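PDB 5XDC: thermophilic dibenzothiophene desulfurization enzyme C from Paenibacillus sp. A11-2, which probably catalyses the FMNH2- and oxygen-dependent oxidation of dibenzothiophene to its sulfoxide and then its sulfone, as a DszC-family flavin monooxygenase. Local coordinates for residues Glu34-Gly39 and Phe378-Arg383; Leu87-Gly92 and Arg383-His388; Phe91-Ser96 and Ser128-Ala133; His257-Ile262 and Arg350-Leu355. All blocks are in the same frame, centred on the assembly; numbering follows the deposited sequence.

Contact 1: Glu34-Gly39 and Phe378-Arg383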
# COMPACT_ATOMS: atom_id res chain seq x y z
N GLU B 34 -8.42 -31.67 6.74
CA GLU B 34 -7.79 -32.98 6.54
C GLU B 34 -7.77 -33.37 5.07
O GLU B 34 -6.78 -33.94 4.58
CB GLU B 34 -8.52 -34.03 7.38
N ARG B 35 -8.85 -33.09 4.33
CA ARG B 35 -8.90 -33.50 2.93
C ARG B 35 -7.86 -32.79 2.08
O ARG B 35 -7.23 -33.41 1.22
CB ARG B 35 -10.29 -33.25 2.35
CG ARG B 35 -11.32 -34.29 2.77
CD ARG B 35 -12.61 -34.11 2.01
NE ARG B 35 -13.30 -32.87 2.38
CZ ARG B 35 -13.30 -31.74 1.68
NH1 ARG B 35 -12.66 -31.64 0.53
NH2 ARG B 35 -13.98 -30.69 2.12
N GLU B 36 -7.68 -31.49 2.26
CA GLU B 36 -6.81 -30.80 1.32
C GLU B 36 -5.34 -31.16 1.55
O GLU B 36 -4.55 -31.11 0.61
CB GLU B 36 -7.04 -29.29 1.38
CG GLU B 36 -6.43 -28.61 2.55
CD GLU B 36 -5.02 -28.04 2.28
OE1 GLU B 36 -4.69 -27.59 1.15
OE2 GLU B 36 -4.24 -28.07 3.24
N ARG B 37 -4.98 -31.56 2.77
CA ARG B 37 -3.62 -32.06 3.00
C ARG B 37 -3.30 -33.23 2.09
O ARG B 37 -2.20 -33.31 1.52
CB ARG B 37 -3.45 -32.49 4.46
CG ARG B 37 -3.44 -31.37 5.49
CD ARG B 37 -2.88 -31.87 6.84
NE ARG B 37 -3.86 -32.60 7.65
CZ ARG B 37 -4.45 -32.14 8.75
NH1 ARG B 37 -4.19 -30.93 9.23
NH2 ARG B 37 -5.32 -32.92 9.40
N ALA B 38 -4.25 -34.15 1.94
CA ALA B 38 -4.03 -35.36 1.16
C ALA B 38 -3.97 -35.08 -0.34
O ALA B 38 -3.36 -35.87 -1.07
CB ALA B 38 -5.14 -36.37 1.45
N GLY B 39 -4.61 -34.01 -0.81
CA GLY B 39 -4.69 -33.77 -2.23
C GLY B 39 -5.60 -34.81 -2.85
O GLY B 39 -6.48 -35.38 -2.19
N PHE B 378 -5.93 -20.64 3.27
CA PHE B 378 -6.57 -19.58 2.49
C PHE B 378 -5.55 -18.85 1.61
O PHE B 378 -5.78 -18.67 0.41
CB PHE B 378 -7.27 -18.60 3.44
CG PHE B 378 -8.41 -19.21 4.21
CD1 PHE B 378 -9.66 -19.39 3.61
CD2 PHE B 378 -8.26 -19.58 5.54
CE1 PHE B 378 -10.72 -19.94 4.33
CE2 PHE B 378 -9.31 -20.12 6.26
CZ PHE B 378 -10.54 -20.31 5.65
N TRP B 379 -4.41 -18.46 2.19
CA TRP B 379 -3.37 -17.84 1.38
C TRP B 379 -2.86 -18.80 0.33
O TRP B 379 -2.66 -18.42 -0.83
CB TRP B 379 -2.22 -17.36 2.27
CG TRP B 379 -1.04 -16.83 1.49
CD1 TRP B 379 -0.88 -15.57 1.01
CD2 TRP B 379 0.13 -17.56 1.11
NE1 TRP B 379 0.32 -15.46 0.33
CE2 TRP B 379 0.96 -16.67 0.38
CE3 TRP B 379 0.57 -18.87 1.32
CZ2 TRP B 379 2.19 -17.05 -0.13
CZ3 TRP B 379 1.79 -19.24 0.79
CH2 TRP B 379 2.59 -18.34 0.09
N ARG B 380 -2.64 -20.07 0.69
CA ARG B 380 -2.13 -21.02 -0.30
C ARG B 380 -3.08 -21.16 -1.48
O ARG B 380 -2.66 -21.16 -2.65
CB ARG B 380 -1.86 -22.37 0.35
CG ARG B 380 -0.64 -22.39 1.24
CD ARG B 380 -0.27 -23.81 1.65
NE ARG B 380 -1.13 -24.34 2.69
CZ ARG B 380 -2.10 -25.24 2.51
NH1 ARG B 380 -2.38 -25.71 1.30
NH2 ARG B 380 -2.81 -25.66 3.54
N ASP B 381 -4.38 -21.28 -1.21
CA ASP B 381 -5.36 -21.44 -2.27
C ASP B 381 -5.42 -20.21 -3.15
O ASP B 381 -5.35 -20.30 -4.38
CB ASP B 381 -6.73 -21.72 -1.66
CG ASP B 381 -6.82 -23.11 -1.05
OD1 ASP B 381 -6.04 -24.00 -1.44
OD2 ASP B 381 -7.70 -23.30 -0.17
N ALA B 382 -5.53 -19.04 -2.53
CA ALA B 382 -5.59 -17.80 -3.28
C ALA B 382 -4.29 -17.53 -4.02
O ALA B 382 -4.32 -17.14 -5.19
CB ALA B 382 -5.92 -16.64 -2.35
N ARG B 383 -3.15 -17.71 -3.35
CA ARG B 383 -1.87 -17.41 -3.99
C ARG B 383 -1.67 -18.29 -5.22
O ARG B 383 -1.09 -17.84 -6.22
CB ARG B 383 -0.72 -17.60 -3.00
CG ARG B 383 0.69 -17.35 -3.55
CD ARG B 383 0.94 -15.90 -3.90
NE ARG B 383 0.18 -15.48 -5.07
CZ ARG B 383 0.15 -14.25 -5.55
NH1 ARG B 383 0.89 -13.30 -5.01
NH2 ARG B 383 -0.63 -13.96 -6.60
O HOH W 1 -5.91 -26.64 -1.11
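Arg-380 meets the carboxylate of Glu-36 end-on, using both terminal nitrogens and one oxygen for each. NH1 of Arg-380 donates to OE1 of Glu-36 at 3.0 Å, nearly straight (172°), on the syn side of the carboxylate and within the guanidinium plane. The second bond is shorter but more bent: NH2 of Arg-380 lies 2.8 Å from OE2 of Glu-36 and meets it from above the carboxylate plane. The two planes are 33° apart, so this two-pronged salt bridge is twisted, not flat. A water extends it, donating to OE1 of Glu-36 (2.7 Å) and to OD1 of Asp-381 (2.7 Å); it stands between two acids whose oxygens, OE1 of Glu-36 and OD1 of Asp-381, are 4.6 Å apart, and would probably soften their repulsion. The Glu-36 chain reaches the guanidinium by bending at its second torsion (chi2 93°). Around this shell, Asp-376 pairs with NE of Arg-380 and the carbonyl of Leu-205 takes NH1, which fixes the guanidinium's rotation. A glutamine in place of Glu-36 would probably leave Arg-380 without the negative charge of this mate and disturb the water link to Asp-381. With CA atoms no closer than 10.1 Å, the backbones stay apart, and long polar side chains join helix 16-38 of the N-terminal domain to helix 376-385 of the C-terminal domain, an interdomain salt bridge within the acyl-CoA dehydrogenase fold.

Contact 2: Leu87-Gly92 and Arg383-His388. With IND (indole), chain J.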
# COMPACT_ATOMS: atom_id res chain seq x y z
N LEU B 87 -13.17 -27.22 -3.98
CA LEU B 87 -14.53 -27.55 -4.39
C LEU B 87 -15.21 -26.35 -5.04
O LEU B 87 -15.93 -26.51 -6.03
CB LEU B 87 -15.33 -28.08 -3.21
CG LEU B 87 -14.97 -29.51 -2.79
CD1 LEU B 87 -15.57 -29.87 -1.44
CD2 LEU B 87 -15.43 -30.49 -3.86
N GLY B 88 -14.97 -25.14 -4.54
CA GLY B 88 -15.47 -23.96 -5.24
C GLY B 88 -14.91 -23.85 -6.65
O GLY B 88 -15.64 -23.55 -7.60
N HIS B 89 -13.61 -24.09 -6.80
CA HIS B 89 -12.96 -24.09 -8.11
C HIS B 89 -13.58 -25.16 -9.02
O HIS B 89 -13.93 -24.88 -10.17
CB HIS B 89 -11.47 -24.31 -7.89
CG HIS B 89 -10.68 -24.64 -9.11
ND1 HIS B 89 -9.53 -23.96 -9.43
CD2 HIS B 89 -10.80 -25.64 -10.01
CE1 HIS B 89 -9.00 -24.49 -10.52
NE2 HIS B 89 -9.76 -25.51 -10.90
N LEU B 90 -13.73 -26.38 -8.52
CA LEU B 90 -14.28 -27.45 -9.36
C LEU B 90 -15.69 -27.09 -9.81
O LEU B 90 -16.04 -27.22 -10.98
CB LEU B 90 -14.28 -28.77 -8.61
CG LEU B 90 -12.92 -29.43 -8.35
CD1 LEU B 90 -13.07 -30.56 -7.37
CD2 LEU B 90 -12.32 -29.89 -9.67
N PHE B 91 -16.50 -26.64 -8.86
CA PHE B 91 -17.87 -26.22 -9.13
C PHE B 91 -17.90 -25.05 -10.11
O PHE B 91 -18.60 -25.09 -11.13
CB PHE B 91 -18.51 -25.88 -7.78
CG PHE B 91 -19.97 -25.50 -7.83
CD1 PHE B 91 -20.95 -26.46 -7.98
CD2 PHE B 91 -20.34 -24.18 -7.64
CE1 PHE B 91 -22.28 -26.10 -8.00
CE2 PHE B 91 -21.69 -23.81 -7.65
CZ PHE B 91 -22.65 -24.79 -7.81
N GLY B 92 -17.08 -24.02 -9.87
CA GLY B 92 -17.04 -22.89 -10.79
C GLY B 92 -16.59 -23.27 -12.20
O GLY B 92 -17.18 -22.82 -13.19
N ARG B 383 -3.15 -17.71 -3.35
CA ARG B 383 -1.87 -17.41 -3.99
C ARG B 383 -1.67 -18.29 -5.22
O ARG B 383 -1.09 -17.84 -6.22
CB ARG B 383 -0.72 -17.60 -3.00
CG ARG B 383 0.69 -17.35 -3.55
CD ARG B 383 0.94 -15.90 -3.90
NE ARG B 383 0.18 -15.48 -5.07
CZ ARG B 383 0.15 -14.25 -5.55
NH1 ARG B 383 0.89 -13.30 -5.01
NH2 ARG B 383 -0.63 -13.96 -6.60
N THR B 384 -2.13 -19.54 -5.17
CA THR B 384 -2.03 -20.44 -6.31
C THR B 384 -2.91 -19.97 -7.47
O THR B 384 -2.42 -19.74 -8.58
CB THR B 384 -2.40 -21.87 -5.88
OG1 THR B 384 -1.47 -22.34 -4.89
CG2 THR B 384 -2.35 -22.84 -7.05
N HIS B 385 -4.21 -19.84 -7.24
CA HIS B 385 -5.06 -19.64 -8.41
C HIS B 385 -5.00 -18.23 -8.97
O HIS B 385 -5.22 -18.05 -10.18
CB HIS B 385 -6.51 -19.99 -8.12
CG HIS B 385 -7.28 -20.16 -9.38
ND1 HIS B 385 -8.02 -19.14 -9.93
CD2 HIS B 385 -7.30 -21.17 -10.29
CE1 HIS B 385 -8.52 -19.53 -11.09
NE2 HIS B 385 -8.10 -20.76 -11.34
N THR B 386 -4.70 -17.21 -8.16
CA THR B 386 -4.61 -15.85 -8.69
C THR B 386 -3.54 -15.73 -9.78
O THR B 386 -3.54 -14.73 -10.51
CB THR B 386 -4.31 -14.83 -7.58
OG1 THR B 386 -3.17 -15.25 -6.81
CG2 THR B 386 -5.49 -14.59 -6.66
N LEU B 387 -2.63 -16.71 -9.88
CA LEU B 387 -1.60 -16.73 -10.90
C LEU B 387 -2.08 -17.31 -12.22
O LEU B 387 -1.30 -17.37 -13.18
CB LEU B 387 -0.41 -17.55 -10.40
CG LEU B 387 0.19 -17.06 -9.09
CD1 LEU B 387 1.19 -18.06 -8.54
CD2 LEU B 387 0.86 -15.71 -9.27
N HIS B 388 -3.34 -17.74 -12.30
CA HIS B 388 -3.87 -18.33 -13.52
C HIS B 388 -3.48 -17.52 -14.75
O HIS B 388 -3.02 -18.07 -15.76
CB HIS B 388 -5.40 -18.45 -13.41
CG HIS B 388 -6.07 -18.94 -14.65
ND1 HIS B 388 -6.40 -18.10 -15.69
CD2 HIS B 388 -6.48 -20.18 -15.00
CE1 HIS B 388 -6.98 -18.81 -16.64
NE2 HIS B 388 -7.05 -20.07 -16.24
N1 IND J . -4.89 -24.19 -9.85
C2 IND J . -5.78 -25.05 -10.34
C3 IND J . -5.79 -24.75 -11.59
C4 IND J . -4.76 -23.21 -13.26
C5 IND J . -3.84 -22.16 -13.33
C6 IND J . -3.18 -21.70 -12.17
C7 IND J . -3.44 -22.30 -10.94
C8 IND J . -4.35 -23.34 -10.86
C9 IND J . -5.02 -23.79 -12.05
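The imidazoles of His-89 and His-385 meet obliquely, planes 87° apart and centroids separated by 5.2 Å. CD2 of His-385 lies at the edge of the His-89 ring, 3.7 Å from its ND1. One face of the His-385 ring carries CB of His-388, displaced toward the rim, while N1 of the indole sits at the ring's edge in its plane. Indole is also met by His-89, whose CE1 comes to 3.3 Å from C2 of the ligand, and by His-388, whose CD2 is 3.7 Å from the indole C5. The carbonyl O of Thr-384 approaches C7 of the indole at 3.6 Å. His-89 extends across from its helix with CG trans to the backbone N (chi1 167°). Tyr-259 and Tyr-93 hold the two nitrogens of His-385, so its ring cannot readily turn. Were an alanine to replace His-89, the indole C2 side would probably lose its wall and His-385 its edge neighbour. Helix 85-104 and the 383-388 segment thus supply histidine walls of the indole pocket.

Contact 3: Phe91-Ser96 and Ser128-Ala133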
# COMPACT_ATOMS: atom_id res chain seq x y z
N PHE B 91 -16.50 -26.64 -8.86
CA PHE B 91 -17.87 -26.22 -9.13
C PHE B 91 -17.90 -25.05 -10.11
O PHE B 91 -18.60 -25.09 -11.13
CB PHE B 91 -18.51 -25.88 -7.78
CG PHE B 91 -19.97 -25.50 -7.83
CD1 PHE B 91 -20.95 -26.46 -7.98
CD2 PHE B 91 -20.34 -24.18 -7.64
CE1 PHE B 91 -22.28 -26.10 -8.00
CE2 PHE B 91 -21.69 -23.81 -7.65
CZ PHE B 91 -22.65 -24.79 -7.81
N GLY B 92 -17.08 -24.02 -9.87
CA GLY B 92 -17.04 -22.89 -10.79
C GLY B 92 -16.59 -23.27 -12.20
O GLY B 92 -17.18 -22.82 -13.19
N TYR B 93 -15.54 -24.10 -12.31
CA TYR B 93 -15.04 -24.49 -13.61
C TYR B 93 -16.06 -25.31 -14.38
O TYR B 93 -16.11 -25.24 -15.61
CB TYR B 93 -13.76 -25.31 -13.47
CG TYR B 93 -12.49 -24.53 -13.55
CD1 TYR B 93 -12.03 -23.80 -12.45
CD2 TYR B 93 -11.72 -24.55 -14.70
CE1 TYR B 93 -10.84 -23.09 -12.51
CE2 TYR B 93 -10.51 -23.84 -14.77
CZ TYR B 93 -10.08 -23.11 -13.67
OH TYR B 93 -8.89 -22.40 -13.70
N HIS B 94 -16.87 -26.10 -13.68
CA HIS B 94 -17.97 -26.79 -14.32
C HIS B 94 -18.84 -25.81 -15.10
O HIS B 94 -19.20 -26.07 -16.25
CB HIS B 94 -18.78 -27.54 -13.27
CG HIS B 94 -20.14 -27.97 -13.74
ND1 HIS B 94 -20.36 -29.19 -14.35
CD2 HIS B 94 -21.34 -27.36 -13.65
CE1 HIS B 94 -21.65 -29.30 -14.64
NE2 HIS B 94 -22.26 -28.20 -14.23
N PHE B 95 -19.15 -24.65 -14.50
CA PHE B 95 -19.97 -23.67 -15.22
C PHE B 95 -19.20 -22.95 -16.31
O PHE B 95 -19.80 -22.53 -17.31
CB PHE B 95 -20.60 -22.69 -14.22
CG PHE B 95 -21.61 -23.35 -13.34
CD1 PHE B 95 -22.84 -23.74 -13.84
CD2 PHE B 95 -21.30 -23.68 -12.04
CE1 PHE B 95 -23.75 -24.38 -13.03
CE2 PHE B 95 -22.19 -24.33 -11.23
CZ PHE B 95 -23.44 -24.69 -11.74
N SER B 96 -17.88 -22.77 -16.17
CA SER B 96 -17.10 -22.28 -17.30
C SER B 96 -17.18 -23.25 -18.47
O SER B 96 -17.40 -22.85 -19.62
CB SER B 96 -15.64 -22.07 -16.90
OG SER B 96 -14.83 -21.78 -18.03
N SER B 128 -8.09 -28.77 -22.47
CA SER B 128 -7.96 -27.75 -21.44
C SER B 128 -8.11 -26.42 -22.15
O SER B 128 -7.62 -26.28 -23.27
CB SER B 128 -6.61 -27.83 -20.73
OG SER B 128 -6.35 -26.64 -20.01
N SER B 129 -8.78 -25.46 -21.54
CA SER B 129 -8.90 -24.13 -22.13
C SER B 129 -7.85 -23.18 -21.59
O SER B 129 -7.92 -21.97 -21.86
CB SER B 129 -10.30 -23.56 -21.91
OG SER B 129 -10.73 -23.66 -20.58
N GLU B 130 -6.86 -23.70 -20.87
CA GLU B 130 -5.80 -22.92 -20.24
C GLU B 130 -4.47 -23.32 -20.85
O GLU B 130 -3.71 -24.10 -20.27
CB GLU B 130 -5.84 -23.14 -18.73
CG GLU B 130 -7.08 -22.49 -18.14
CD GLU B 130 -7.40 -22.92 -16.74
OE1 GLU B 130 -6.64 -23.69 -16.11
OE2 GLU B 130 -8.45 -22.45 -16.24
N ASN B 131 -4.19 -22.80 -22.04
CA ASN B 131 -2.99 -23.19 -22.78
C ASN B 131 -1.79 -22.29 -22.48
O ASN B 131 -0.71 -22.80 -22.17
CB ASN B 131 -3.29 -23.18 -24.28
CG ASN B 131 -3.88 -24.49 -24.77
OD1 ASN B 131 -3.15 -25.41 -25.14
ND2 ASN B 131 -5.21 -24.59 -24.75
N ASN B 132 -1.97 -20.98 -22.56
CA ASN B 132 -0.88 -20.03 -22.35
C ASN B 132 0.21 -20.23 -23.42
O ASN B 132 1.38 -20.45 -23.12
CB ASN B 132 -0.29 -20.14 -20.94
CG ASN B 132 0.75 -19.06 -20.64
OD1 ASN B 132 0.78 -18.02 -21.30
ND2 ASN B 132 1.60 -19.31 -19.66
N ALA B 133 -0.22 -20.15 -24.68
CA ALA B 133 0.69 -20.35 -25.79
C ALA B 133 -0.03 -20.03 -27.09
O ALA B 133 -1.26 -20.17 -27.18
CB ALA B 133 1.23 -21.79 -25.82
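Tyr-93 and Glu-130 reach toward each other from opposite directions, and their polar ends form the contact. The phenol OH of Tyr-93 donates to OE2 of Glu-130 at 2.6 Å; because that oxygen sits too close to the ring in the model, its exact place, and with it the length of the bond, is less sure. The carboxylate stands at the edge of the phenol ring, with CD of Glu-130 in the ring plane, and the two planes are turned 75° against each other. Glu-130 gets there as an extended chain: CG lies opposite the carbonyl carbon (chi1 -70°) and the chain continues extended beyond CG. The CB of Tyr-93 already points toward the 128-133 segment, and an imperfectly staggered chi1 of -94° sets where the ring lies.

The loop's own conformation supports the glutamate. Ser-128, which follows a cis peptide bond, turns its OG back to accept from the backbone N of Glu-130 at 3.1 Å, closing an ST turn, and the same hydroxyl is bonded to the carbonyl of Phe-158. His-89 of the same helix as Tyr-93 stacks on its ring, and His-385, from helix 376-385, is a second partner of the OH, so the phenol is held at both face and hydroxyl. Tyr-93, Ser-128 and Ser-129 bind FMN in another structure of this enzyme, and Glu-130 touches the indole here; the pair therefore belongs to the FMN site and the indole pocket, probably where substrate binds, between the N-terminal and middle domains.

Contact 4: His257-Ile262 and Arg350-Leu355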
# COMPACT_ATOMS: atom_id res chain seq x y z
N HIS B 257 -15.09 -14.59 -8.20
CA HIS B 257 -15.88 -15.06 -7.08
C HIS B 257 -15.17 -16.14 -6.26
O HIS B 257 -15.46 -16.28 -5.06
CB HIS B 257 -17.23 -15.54 -7.61
CG HIS B 257 -18.16 -14.42 -7.93
ND1 HIS B 257 -18.11 -13.72 -9.12
CD2 HIS B 257 -19.13 -13.83 -7.19
CE1 HIS B 257 -19.02 -12.76 -9.10
NE2 HIS B 257 -19.65 -12.81 -7.94
N LEU B 258 -14.25 -16.91 -6.85
CA LEU B 258 -13.39 -17.76 -6.04
C LEU B 258 -12.59 -16.92 -5.06
O LEU B 258 -12.50 -17.24 -3.87
CB LEU B 258 -12.44 -18.57 -6.92
CG LEU B 258 -13.05 -19.58 -7.89
CD1 LEU B 258 -11.95 -20.28 -8.65
CD2 LEU B 258 -13.92 -20.59 -7.13
N TYR B 259 -12.03 -15.81 -5.56
CA TYR B 259 -11.17 -14.97 -4.72
C TYR B 259 -11.99 -14.26 -3.65
O TYR B 259 -11.56 -14.18 -2.49
CB TYR B 259 -10.39 -13.97 -5.59
CG TYR B 259 -9.66 -14.62 -6.74
CD1 TYR B 259 -9.28 -15.96 -6.71
CD2 TYR B 259 -9.36 -13.89 -7.87
CE1 TYR B 259 -8.65 -16.54 -7.78
CE2 TYR B 259 -8.73 -14.47 -8.95
CZ TYR B 259 -8.40 -15.81 -8.90
OH TYR B 259 -7.77 -16.36 -10.00
N LEU B 260 -13.17 -13.74 -4.00
CA LEU B 260 -14.02 -13.13 -2.98
C LEU B 260 -14.49 -14.16 -1.96
O LEU B 260 -14.58 -13.86 -0.76
CB LEU B 260 -15.23 -12.46 -3.64
CG LEU B 260 -14.89 -11.31 -4.58
CD1 LEU B 260 -16.16 -10.85 -5.30
CD2 LEU B 260 -14.28 -10.15 -3.81
N GLY B 261 -14.78 -15.39 -2.39
CA GLY B 261 -15.18 -16.41 -1.44
C GLY B 261 -14.06 -16.79 -0.48
O GLY B 261 -14.28 -16.91 0.73
N ILE B 262 -12.85 -16.97 -1.01
CA ILE B 262 -11.71 -17.28 -0.14
C ILE B 262 -11.50 -16.15 0.85
O ILE B 262 -11.28 -16.38 2.05
CB ILE B 262 -10.44 -17.53 -0.98
CG1 ILE B 262 -10.58 -18.81 -1.80
CG2 ILE B 262 -9.21 -17.59 -0.08
CD1 ILE B 262 -9.53 -18.96 -2.87
N ARG B 350 -6.04 -8.40 -5.38
CA ARG B 350 -5.25 -7.66 -4.38
C ARG B 350 -5.81 -7.90 -2.99
O ARG B 350 -5.04 -8.11 -2.04
CB ARG B 350 -5.25 -6.17 -4.70
CG ARG B 350 -4.64 -5.80 -6.06
CD ARG B 350 -3.25 -6.37 -6.22
NE ARG B 350 -2.51 -5.76 -7.33
CZ ARG B 350 -1.46 -6.32 -7.91
NH1 ARG B 350 -1.03 -7.51 -7.49
NH2 ARG B 350 -0.84 -5.70 -8.91
N LEU B 351 -7.14 -7.90 -2.86
CA LEU B 351 -7.75 -8.05 -1.55
C LEU B 351 -7.42 -9.40 -0.94
O LEU B 351 -6.97 -9.49 0.20
CB LEU B 351 -9.28 -7.86 -1.66
CG LEU B 351 -10.01 -8.16 -0.35
CD1 LEU B 351 -9.52 -7.23 0.74
CD2 LEU B 351 -11.52 -8.04 -0.56
N VAL B 352 -7.65 -10.48 -1.69
CA VAL B 352 -7.50 -11.80 -1.08
C VAL B 352 -6.04 -12.08 -0.75
O VAL B 352 -5.74 -12.70 0.27
CB VAL B 352 -8.13 -12.90 -1.96
CG1 VAL B 352 -7.32 -13.18 -3.22
CG2 VAL B 352 -8.28 -14.19 -1.14
N ILE B 353 -5.11 -11.62 -1.60
CA ILE B 353 -3.70 -11.90 -1.35
C ILE B 353 -3.21 -11.13 -0.12
O ILE B 353 -2.45 -11.67 0.69
CB ILE B 353 -2.87 -11.58 -2.61
CG1 ILE B 353 -3.19 -12.56 -3.76
CG2 ILE B 353 -1.36 -11.61 -2.32
CD1 ILE B 353 -2.95 -14.03 -3.44
N GLU B 354 -3.65 -9.88 0.05
CA GLU B 354 -3.26 -9.09 1.22
C GLU B 354 -3.88 -9.66 2.49
O GLU B 354 -3.21 -9.85 3.50
CB GLU B 354 -3.68 -7.62 1.05
CG GLU B 354 -2.93 -6.89 -0.01
CD GLU B 354 -3.35 -5.43 -0.15
OE1 GLU B 354 -4.27 -5.00 0.59
OE2 GLU B 354 -2.77 -4.72 -1.00
N LEU B 355 -5.19 -9.93 2.44
CA LEU B 355 -5.95 -10.31 3.62
C LEU B 355 -5.51 -11.66 4.19
O LEU B 355 -5.36 -11.82 5.41
CB LEU B 355 -7.43 -10.33 3.21
CG LEU B 355 -8.57 -10.82 4.06
CD1 LEU B 355 -9.86 -10.24 3.42
CD2 LEU B 355 -8.61 -12.34 4.11
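Val-352 places both its methyls against helix 247-276 through its first torsion: CG1 sits between the backbone N and the carbonyl carbon (chi1 71°), while CG2 takes the position trans to the N. Both methyls touch Tyr-259, and CG2 of Val-352 also reaches Ile-262. CG1 packs on CB of Tyr-259 at 4.0 Å, and CG2 lies 3.5 Å from the carbonyl O of Tyr-259 and 3.7 Å from CG2 of Ile-262. Ile-262 presents that methyl because its CG2, not CG1, is the branch trans to the backbone N, leaving the longer CG1 arm beside the N (chi1 -67°). One valine thus spans about a turn of the facing helix, touching Tyr-259 and Ile-262, three residues apart.

The backbones are close here: the CA atoms of Tyr-259 and Val-352 are 6.1 Å apart, a spacing that a short beta-branched side chain can fill. The phenol end of Tyr-259 leads away from the 350-355 segment to His-385, while its side chain also touches Ala-348 and Thr-349 in the preceding turn of helix 331-363. Helix 376-385 covers another side, with Ala-382 touching both Val-352 and Ile-262, so three helices of the C-terminal domain come together here.

No hydrogen bond or charge pair crosses between the two segments. The chemistry implies that the helices are held here by van der Waals packing, mostly apolar, with one methyl also lying against a helix carbonyl, while the one polar side-chain end among these three residues is spent on a histidine of the indole pocket.

Overall arrangement
Helix 376-385 ties together contacts 1, 2 and 4: contact 1 uses its middle and contact 2 its end, they share Arg-383, and their centres lie 11 Å apart. Contact 4 packs against the same helix, with CB of Ala-382 3.6 Å from CG2 of Val-352, and reaches contact 2 where OH of Tyr-259 meets ND1 of His-385 at 2.8 Å. Contacts 2 and 3 start from helix 85-104; NE2 of His-388 is 2.8 Å from OE2 of Glu-130, a probable hydrogen bond given some uncertainty in that oxygen. Both border the indole, whereas the Arg-380 side chain of contact 1 remains about 11 Å from it and that of Tyr-259 in contact 4 about 7 Å.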